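Local coordinates for F5/8 type C domain protein (Bacteroides ovatus, PDB 4ZRX) that is a putative alpha-L-fucosidase, probably hydrolysing terminal alpha-linked fucose from glycans and perhaps binding sugar through its F5/8 type C domain, at residues A[6-11]-A[27-32]; A[241-246]-A[278-283]. All blocks are in the same frame, centred on the assembly; numbering follows the deposited sequence.

Overall arrangement
Interaction 1 pairs the N-terminal 6-11 with 27-32 in a small parallel two-stranded sheet, and interaction 2 pairs 241-246 with 278-283 in the mixed sheet whose parallel strands are consistent with the TIM barrel of the family. Their centres lie about 11 Å apart. The two meet where the chain leaving interaction 1 runs antiparallel to 279-290: Lys10 O lies 2.7 Å from Trp282 N, probably as a hydrogen bond, and His11 NE2 lies 2.6 Å from Glu279 OE1, probably as another. His11 CD2 also packs 3.4 Å from Phe281 CE1. Leu30 touches Ala241 and Leu280, joining the small sheet to the larger one. The 1,2-ethanediol at Pro32 O is probably from the crystallisation liquor.

Interaction 1: A[6-11]-A[27-32]; sequences NYYVKH and AARLVP. With EDO (1,2-ethanediol), chain C.
A two-stranded parallel beta ladder near the N-terminus, with Arg29 bonded to Asn6 and Tyr8 beside it, joins 6-11 to 27-32. Tyr8 N donates to Arg29 O at 2.8 Å, Val31 N to Tyr8 O at 2.9 Å, and Lys10 N to Val31 O at 2.8 Å, so the backbone of 6-11 is gripped at every second residue. The Arg29 chain bends at its third torsion, which sets NE (chi3 -70°), and the guanidinium lies between the Asn6 carbonyl and the Tyr8 hydroxyl. NH1 donates to Asn6 O at 2.9 Å, nearly straight at 170°; the oxygen lies in the guanidinium plane, but the donor stands above the carbonyl plane. NH2 reaches Tyr8 OH at 3.2 Å by a more bent bond and also forms a salt bridge with Asp25, which would help to fix the group's rotation.

A type I turn from Ala27 to Leu30 leads from helix 20-27 into strand 30-31, beside strand 279-290 of the fucosidase fold, on which Leu30 and Pro32 pack. On the face bearing Val9 and Val31, their CG2 methyls meet at 4.0 Å, while Val31 CG1 approaches Tyr7 CB. Leu30, on the other face with Tyr8, brings CD1 to 3.4 Å from Tyr8 O and also close to His11 N. Beyond the ladder, 1,2-ethanediol O2 donates to Pro32 O at 2.6 Å.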
ATOM      1  N   ASN A   6       0.654  25.139  25.922  1.00 41.49           N
ATOM      2  CA  ASN A   6       0.110  25.530  24.635  1.00 38.80           C
ATOM      3  C   ASN A   6       0.610  24.644  23.463  1.00 33.74           C
ATOM      4  O   ASN A   6       1.691  24.075  23.533  1.00 31.79           O
ATOM      5  CB  ASN A   6       0.484  26.967  24.298  1.00 42.00           C
ATOM      6  CG  ASN A   6       1.988  27.159  24.180  1.00 45.07           C
ATOM      7  OD1 ASN A   6       2.709  27.066  25.193  1.00 50.92           O
ATOM      8  ND2 ASN A   6       2.475  27.423  22.970  1.00 45.51           N
ATOM      9  N   TYR A   7      -0.183  24.629  22.405  1.00 30.97           N
ATOM     10  CA  TYR A   7       0.071  23.799  21.231  1.00 28.87           C
ATOM     11  C   TYR A   7       0.004  24.661  19.984  1.00 28.51           C
ATOM     12  O   TYR A   7      -0.708  25.688  19.943  1.00 29.37           O
ATOM     13  CB  TYR A   7      -0.938  22.646  21.159  1.00 27.48           C
ATOM     14  CG  TYR A   7      -0.923  21.835  22.437  1.00 27.95           C
ATOM     15  CD1 TYR A   7       0.066  20.900  22.671  1.00 27.25           C
ATOM     16  CD2 TYR A   7      -1.849  22.070  23.450  1.00 29.80           C
ATOM     17  CE1 TYR A   7       0.121  20.179  23.866  1.00 28.32           C
ATOM     18  CE2 TYR A   7      -1.799  21.351  24.655  1.00 30.18           C
ATOM     19  CZ  TYR A   7      -0.815  20.416  24.839  1.00 29.19           C
ATOM     20  OH  TYR A   7      -0.749  19.769  26.022  1.00 29.94           O
ATOM     21  N   TYR A   8       0.734  24.239  18.968  1.00 26.35           N
ATOM     22  CA  TYR A   8       0.735  24.896  17.673  1.00 26.80           C
ATOM     23  C   TYR A   8      -0.062  24.061  16.713  1.00 25.49           C
ATOM     24  O   TYR A   8       0.309  22.895  16.446  1.00 25.55           O
ATOM     25  CB  TYR A   8       2.164  24.981  17.146  1.00 26.62           C
ATOM     26  CG  TYR A   8       3.072  25.583  18.152  1.00 28.23           C
ATOM     27  CD1 TYR A   8       2.959  26.954  18.467  1.00 28.61           C
ATOM     28  CD2 TYR A   8       4.022  24.832  18.826  1.00 27.02           C
ATOM     29  CE1 TYR A   8       3.802  27.535  19.394  1.00 30.35           C
ATOM     30  CE2 TYR A   8       4.856  25.439  19.786  1.00 28.70           C
ATOM     31  CZ  TYR A   8       4.742  26.775  20.046  1.00 29.53           C
ATOM     32  OH  TYR A   8       5.561  27.322  21.023  1.00 31.21           O
ATOM     33  N   VAL A   9      -1.156  24.584  16.186  1.00 25.27           N
ATOM     34  CA  VAL A   9      -1.989  23.813  15.262  1.00 23.87           C
ATOM     35  C   VAL A   9      -1.374  23.863  13.862  1.00 24.46           C
ATOM     36  O   VAL A   9      -1.271  24.924  13.278  1.00 25.27           O
ATOM     37  CB  VAL A   9      -3.472  24.287  15.257  1.00 24.61           C
ATOM     38  CG1 VAL A   9      -4.289  23.495  14.323  1.00 23.92           C
ATOM     39  CG2 VAL A   9      -4.082  24.196  16.649  1.00 24.80           C
ATOM     40  N   LYS A  10      -0.971  22.676  13.344  1.00 23.42           N
ATOM     41  CA  LYS A  10      -0.586  22.428  11.927  1.00 24.50           C
ATOM     42  C   LYS A  10       0.751  22.939  11.472  1.00 24.91           C
ATOM     43  O   LYS A  10       1.406  22.299  10.632  1.00 22.99           O
ATOM     44  CB  LYS A  10      -1.704  22.857  10.952  1.00 25.25           C
ATOM     45  CG  LYS A  10      -1.550  22.335   9.548  1.00 25.27           C
ATOM     46  CD  LYS A  10      -2.788  22.716   8.718  1.00 25.97           C
ATOM     47  CE  LYS A  10      -2.566  22.572   7.214  1.00 24.85           C
ATOM     48  NZ  LYS A  10      -3.843  22.861   6.478  1.00 24.93           N
ATOM     49  N   HIS A  11       1.178  24.083  12.011  1.00 25.86           N
ATOM     50  CA  HIS A  11       2.463  24.684  11.652  1.00 27.21           C
ATOM     51  C   HIS A  11       3.067  25.400  12.826  1.00 27.87           C
ATOM     52  O   HIS A  11       2.330  25.978  13.635  1.00 26.85           O
ATOM     53  CB  HIS A  11       2.220  25.622  10.459  1.00 29.39           C
ATOM     54  CG  HIS A  11       3.406  26.399  10.026  1.00 32.32           C
ATOM     55  ND1 HIS A  11       3.416  27.777  10.058  1.00 35.95           N
ATOM     56  CD2 HIS A  11       4.606  26.025   9.524  1.00 33.10           C
ATOM     57  CE1 HIS A  11       4.576  28.212   9.595  1.00 36.46           C
ATOM     58  NE2 HIS A  11       5.314  27.174   9.259  1.00 35.28           N
ATOM     59  N   ALA A  27       8.453  21.384  18.712  1.00 25.14           N
ATOM     60  CA  ALA A  27       8.049  20.241  17.858  1.00 24.01           C
ATOM     61  C   ALA A  27       7.073  19.292  18.575  1.00 23.36           C
ATOM     62  O   ALA A  27       6.122  18.777  17.998  1.00 21.92           O
ATOM     63  CB  ALA A  27       9.297  19.445  17.420  1.00 23.33           C
ATOM     64  N   ALA A  28       7.339  19.073  19.865  1.00 23.64           N
ATOM     65  CA  ALA A  28       6.543  18.192  20.679  1.00 22.82           C
ATOM     66  C   ALA A  28       5.127  18.701  20.844  1.00 22.98           C
ATOM     67  O   ALA A  28       4.231  17.934  21.221  1.00 22.08           O
ATOM     68  CB  ALA A  28       7.219  18.000  22.073  1.00 24.05           C
ATOM     69  N   ARG A  29       4.909  19.997  20.621  1.00 22.47           N
ATOM     70  CA  ARG A  29       3.596  20.571  20.854  1.00 23.23           C
ATOM     71  C   ARG A  29       2.903  21.001  19.596  1.00 22.45           C
ATOM     72  O   ARG A  29       1.936  21.761  19.620  1.00 22.43           O
ATOM     73  CB  ARG A  29       3.744  21.740  21.826  1.00 24.87           C
ATOM     74  CG  ARG A  29       4.172  21.256  23.182  1.00 26.30           C
ATOM     75  CD  ARG A  29       4.358  22.399  24.156  1.00 28.15           C
ATOM     76  NE  ARG A  29       5.526  23.189  23.802  1.00 29.57           N
ATOM     77  CZ  ARG A  29       5.506  24.424  23.310  1.00 31.64           C
ATOM     78  NH1 ARG A  29       4.367  25.073  23.083  1.00 33.20           N
ATOM     79  NH2 ARG A  29       6.650  25.031  23.035  1.00 33.49           N
ATOM     80  N   LEU A  30       3.371  20.465  18.466  1.00 21.88           N
ATOM     81  CA  LEU A  30       2.741  20.664  17.185  1.00 21.71           C
ATOM     82  C   LEU A  30       1.657  19.609  16.986  1.00 20.71           C
ATOM     83  O   LEU A  30       1.921  18.424  17.166  1.00 20.69           O
ATOM     84  CB  LEU A  30       3.786  20.553  16.099  1.00 21.77           C
ATOM     85  CG  LEU A  30       3.344  20.568  14.642  1.00 21.96           C
ATOM     86  CD1 LEU A  30       2.711  21.914  14.296  1.00 23.03           C
ATOM     87  CD2 LEU A  30       4.522  20.308  13.742  1.00 21.72           C
ATOM     88  N   VAL A  31       0.459  20.031  16.637  1.00 20.98           N
ATOM     89  CA  VAL A  31      -0.719  19.191  16.695  1.00 21.19           C
ATOM     90  C   VAL A  31      -1.574  19.289  15.402  1.00 21.18           C
ATOM     91  O   VAL A  31      -1.510  20.283  14.730  1.00 21.81           O
ATOM     92  CB  VAL A  31      -1.589  19.479  17.925  1.00 21.95           C
ATOM     93  CG1 VAL A  31      -0.789  19.322  19.168  1.00 22.23           C
ATOM     94  CG2 VAL A  31      -2.261  20.830  17.836  1.00 22.77           C
ATOM     95  N   PRO A  32      -2.331  18.239  15.043  1.00 20.32           N
ATOM     96  CA  PRO A  32      -3.242  18.308  13.875  1.00 20.02           C
ATOM     97  C   PRO A  32      -4.403  19.282  14.064  1.00 20.93           C
ATOM     98  O   PRO A  32      -4.828  19.574  15.203  1.00 20.23           O
ATOM     99  CB  PRO A  32      -3.811  16.860  13.752  1.00 18.98           C
ATOM    100  CG  PRO A  32      -3.563  16.243  15.131  1.00 19.53           C
ATOM    101  CD  PRO A  32      -2.350  16.906  15.677  1.00 19.94           C
TER
HETATM  102  C1  EDO C 702      -7.519  17.807  16.947  1.00 39.74           C
HETATM  103  O1  EDO C 702      -8.317  18.890  17.440  1.00 42.39           O
HETATM  104  C2  EDO C 702      -6.315  17.553  17.826  1.00 37.23           C
HETATM  105  O2  EDO C 702      -5.219  18.415  17.531  1.00 34.49           O

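Interaction 2: A[241-246]-A[278-283]; sequences ATVLTP and TELFWY
Phe281 and Tyr283 present their rings to Pro246 where the short antiparallel strand 241-242 joins strand 279-290, part of the mixed sheet of the probable fucosidase barrel. Two backbone hydrogen bonds form the Thr242-Phe281 pair: Thr242 N donates to Phe281 O at 2.9 Å, and Phe281 N returns a bond to Thr242 O. Ala241 and Trp282 make the neighbouring non-hydrogen-bonded pair. Beyond the strand the chain bends in an ST turn, with Leu244 N donating to Thr242 OG1 at 3.0 Å; that oxygen is also hydrogen-bonded to Leu268 O.

After the turn, Pro246 lies over both rings in two CH-pi contacts. Its CD sits above the centre of the Phe281 ring, 8° off the normal, and its CG lies 3.7 Å from the centroid of the Tyr283 ring. Tyr283 CG is anti to the backbone N (chi1 -170°), and one face of its ring is covered by Pro246 CG, while Tyr283 CB meets Thr242 CG2 at 3.6 Å. An alanine in place of Tyr283 would probably open a gap beside Pro246 and leave Pro246 CG without the aromatic face it packs on.

Aliphatic packing lies around Leu280, whose CD1 touches Val243 CG1 at 3.6 Å and whose CD2 reaches Ala241 CB.

Two waters extend the junction toward Glu279, whose carboxylate also forms a salt bridge with Arg251 and a hydrogen bond with His11. One water donates to both Val243 O and Glu279 O; the other donates to Thr245 OG1 and to Glu279 OE2, each at 2.7 Å.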
ATOM      1  N   ALA A 241       4.898  15.057  12.540  1.00 18.37           N
ATOM      2  CA  ALA A 241       5.449  16.372  12.791  1.00 18.60           C
ATOM      3  C   ALA A 241       6.775  16.370  11.992  1.00 19.40           C
ATOM      4  O   ALA A 241       7.761  15.774  12.416  1.00 19.43           O
ATOM      5  CB  ALA A 241       5.720  16.585  14.305  1.00 20.13           C
ATOM      6  N   THR A 242       6.757  16.972  10.811  1.00 19.28           N
ATOM      7  CA  THR A 242       7.781  16.751   9.809  1.00 20.02           C
ATOM      8  C   THR A 242       8.387  18.052   9.298  1.00 20.96           C
ATOM      9  O   THR A 242       7.736  19.137   9.285  1.00 21.82           O
ATOM     10  CB  THR A 242       7.225  15.914   8.599  1.00 19.80           C
ATOM     11  OG1 THR A 242       8.273  15.748   7.658  1.00 20.45           O
ATOM     12  CG2 THR A 242       5.999  16.572   7.924  1.00 20.42           C
ATOM     13  N   VAL A 243       9.656  17.968   8.937  1.00 22.05           N
ATOM     14  CA  VAL A 243      10.363  19.084   8.298  1.00 22.83           C
ATOM     15  C   VAL A 243      10.020  19.213   6.807  1.00 22.93           C
ATOM     16  O   VAL A 243      10.418  20.198   6.148  1.00 23.86           O
ATOM     17  CB  VAL A 243      11.871  18.930   8.465  1.00 23.63           C
ATOM     18  CG1 VAL A 243      12.240  18.851   9.898  1.00 23.67           C
ATOM     19  CG2 VAL A 243      12.422  17.710   7.713  1.00 23.52           C
ATOM     20  N   LEU A 244       9.377  18.189   6.217  1.00 22.22           N
ATOM     21  CA  LEU A 244       9.047  18.238   4.791  1.00 22.12           C
ATOM     22  C   LEU A 244       8.023  19.327   4.509  1.00 22.92           C
ATOM     23  O   LEU A 244       6.950  19.295   5.063  1.00 22.39           O
ATOM     24  CB  LEU A 244       8.566  16.878   4.275  1.00 21.61           C
ATOM     25  CG  LEU A 244       8.383  16.766   2.749  1.00 21.50           C
ATOM     26  CD1 LEU A 244       9.660  16.797   1.977  1.00 22.51           C
ATOM     27  CD2 LEU A 244       7.547  15.464   2.431  1.00 22.09           C
ATOM     28  N   THR A 245       8.353  20.247   3.601  1.00 23.25           N
ATOM     29  CA  THR A 245       7.526  21.390   3.326  1.00 24.45           C
ATOM     30  C   THR A 245       6.511  20.935   2.268  1.00 23.46           C
ATOM     31  O   THR A 245       6.903  20.460   1.184  1.00 23.84           O
ATOM     32  CB  THR A 245       8.339  22.593   2.807  1.00 25.46           C
ATOM     33  OG1 THR A 245       9.316  22.977   3.765  1.00 27.30           O
ATOM     34  CG2 THR A 245       7.389  23.755   2.524  1.00 26.95           C
ATOM     35  N   PRO A 246       5.216  21.122   2.537  1.00 24.24           N
ATOM     36  CA  PRO A 246       4.206  20.860   1.514  1.00 23.95           C
ATOM     37  C   PRO A 246       4.538  21.473   0.183  1.00 25.68           C
ATOM     38  O   PRO A 246       4.932  22.656   0.116  1.00 26.08           O
ATOM     39  CB  PRO A 246       2.923  21.442   2.117  1.00 23.87           C
ATOM     40  CG  PRO A 246       3.101  21.178   3.548  1.00 23.55           C
ATOM     41  CD  PRO A 246       4.578  21.439   3.827  1.00 24.58           C
ATOM     42  N   THR A 278      13.775  25.394   9.955  1.00 33.94           N
ATOM     43  CA  THR A 278      13.295  26.647  10.583  1.00 34.87           C
ATOM     44  C   THR A 278      11.794  26.597  10.860  1.00 32.88           C
ATOM     45  O   THR A 278      11.233  27.573  11.357  1.00 33.17           O
ATOM     46  CB  THR A 278      13.551  27.873   9.648  1.00 36.60           C
ATOM     47  OG1 THR A 278      12.887  27.640   8.398  1.00 38.18           O
ATOM     48  CG2 THR A 278      15.038  28.087   9.418  1.00 38.35           C
ATOM     49  N   GLU A 279      11.123  25.500  10.471  1.00 30.94           N
ATOM     50  CA  GLU A 279       9.711  25.371  10.714  1.00 28.86           C
ATOM     51  C   GLU A 279       9.332  23.903  10.646  1.00 27.11           C
ATOM     52  O   GLU A 279      10.134  23.080  10.243  1.00 26.61           O
ATOM     53  CB  GLU A 279       8.900  26.205   9.733  1.00 29.45           C
ATOM     54  CG  GLU A 279       9.182  25.958   8.258  1.00 29.65           C
ATOM     55  CD  GLU A 279       8.442  26.895   7.337  1.00 29.76           C
ATOM     56  OE1 GLU A 279       7.356  27.441   7.697  1.00 30.20           O
ATOM     57  OE2 GLU A 279       8.903  27.038   6.188  1.00 30.66           O
ATOM     58  N   LEU A 280       8.125  23.604  11.109  1.00 25.98           N
ATOM     59  CA  LEU A 280       7.678  22.243  11.210  1.00 24.17           C
ATOM     60  C   LEU A 280       6.201  22.190  10.921  1.00 23.47           C
ATOM     61  O   LEU A 280       5.449  23.123  11.225  1.00 24.35           O
ATOM     62  CB  LEU A 280       8.044  21.625  12.566  1.00 23.74           C
ATOM     63  CG  LEU A 280       8.146  20.086  12.656  1.00 23.06           C
ATOM     64  CD1 LEU A 280       9.445  19.627  12.007  1.00 23.00           C
ATOM     65  CD2 LEU A 280       8.157  19.649  14.150  1.00 22.88           C
ATOM     66  N   PHE A 281       5.800  21.080  10.300  1.00 21.98           N
ATOM     67  CA  PHE A 281       4.458  20.941   9.783  1.00 21.43           C
ATOM     68  C   PHE A 281       3.794  19.698  10.333  1.00 20.53           C
ATOM     69  O   PHE A 281       4.432  18.653  10.346  1.00 19.89           O
ATOM     70  CB  PHE A 281       4.456  20.870   8.238  1.00 21.73           C
ATOM     71  CG  PHE A 281       5.205  21.968   7.573  1.00 22.64           C
ATOM     72  CD1 PHE A 281       4.603  23.170   7.287  1.00 24.42           C
ATOM     73  CD2 PHE A 281       6.530  21.803   7.237  1.00 23.87           C
ATOM     74  CE1 PHE A 281       5.340  24.199   6.694  1.00 25.49           C
ATOM     75  CE2 PHE A 281       7.257  22.807   6.661  1.00 24.71           C
ATOM     76  CZ  PHE A 281       6.656  24.003   6.395  1.00 25.58           C
ATOM     77  N   TRP A 282       2.498  19.777  10.710  1.00 19.94           N
ATOM     78  CA  TRP A 282       1.728  18.543  10.940  1.00 18.94           C
ATOM     79  C   TRP A 282       1.226  18.140   9.553  1.00 18.13           C
ATOM     80  O   TRP A 282       0.355  18.800   8.914  1.00 18.45           O
ATOM     81  CB  TRP A 282       0.563  18.696  11.936  1.00 18.81           C
ATOM     82  CG  TRP A 282       0.012  17.322  12.240  1.00 18.05           C
ATOM     83  CD1 TRP A 282      -0.925  16.659  11.556  1.00 18.03           C
ATOM     84  CD2 TRP A 282       0.477  16.416  13.253  1.00 17.85           C
ATOM     85  NE1 TRP A 282      -1.062  15.390  12.016  1.00 16.77           N
ATOM     86  CE2 TRP A 282      -0.247  15.221  13.096  1.00 17.25           C
ATOM     87  CE3 TRP A 282       1.417  16.501  14.275  1.00 18.60           C
ATOM     88  CZ2 TRP A 282      -0.085  14.126  13.951  1.00 17.24           C
ATOM     89  CZ3 TRP A 282       1.591  15.393  15.126  1.00 18.09           C
ATOM     90  CH2 TRP A 282       0.819  14.227  14.950  1.00 17.63           C
ATOM     91  N   TYR A 283       1.794  17.058   9.029  1.00 17.89           N
ATOM     92  CA  TYR A 283       1.614  16.718   7.594  1.00 17.20           C
ATOM     93  C   TYR A 283       1.739  15.225   7.544  1.00 16.83           C
ATOM     94  O   TYR A 283       2.802  14.695   7.296  1.00 16.08           O
ATOM     95  CB  TYR A 283       2.669  17.459   6.806  1.00 17.79           C
ATOM     96  CG  TYR A 283       2.570  17.467   5.292  1.00 17.70           C
ATOM     97  CD1 TYR A 283       1.327  17.554   4.633  1.00 17.92           C
ATOM     98  CD2 TYR A 283       3.726  17.508   4.516  1.00 18.05           C
ATOM     99  CE1 TYR A 283       1.234  17.562   3.257  1.00 17.51           C
ATOM    100  CE2 TYR A 283       3.630  17.521   3.096  1.00 18.05           C
ATOM    101  CZ  TYR A 283       2.386  17.590   2.491  1.00 18.68           C
ATOM    102  OH  TYR A 283       2.294  17.684   1.100  1.00 19.49           O
TER
HETATM  103  O   HOH W   1      11.099  22.481   7.674  1.00 33.44           O
HETATM  104  O   HOH W   2      10.227  25.434   4.399  1.00 36.64           O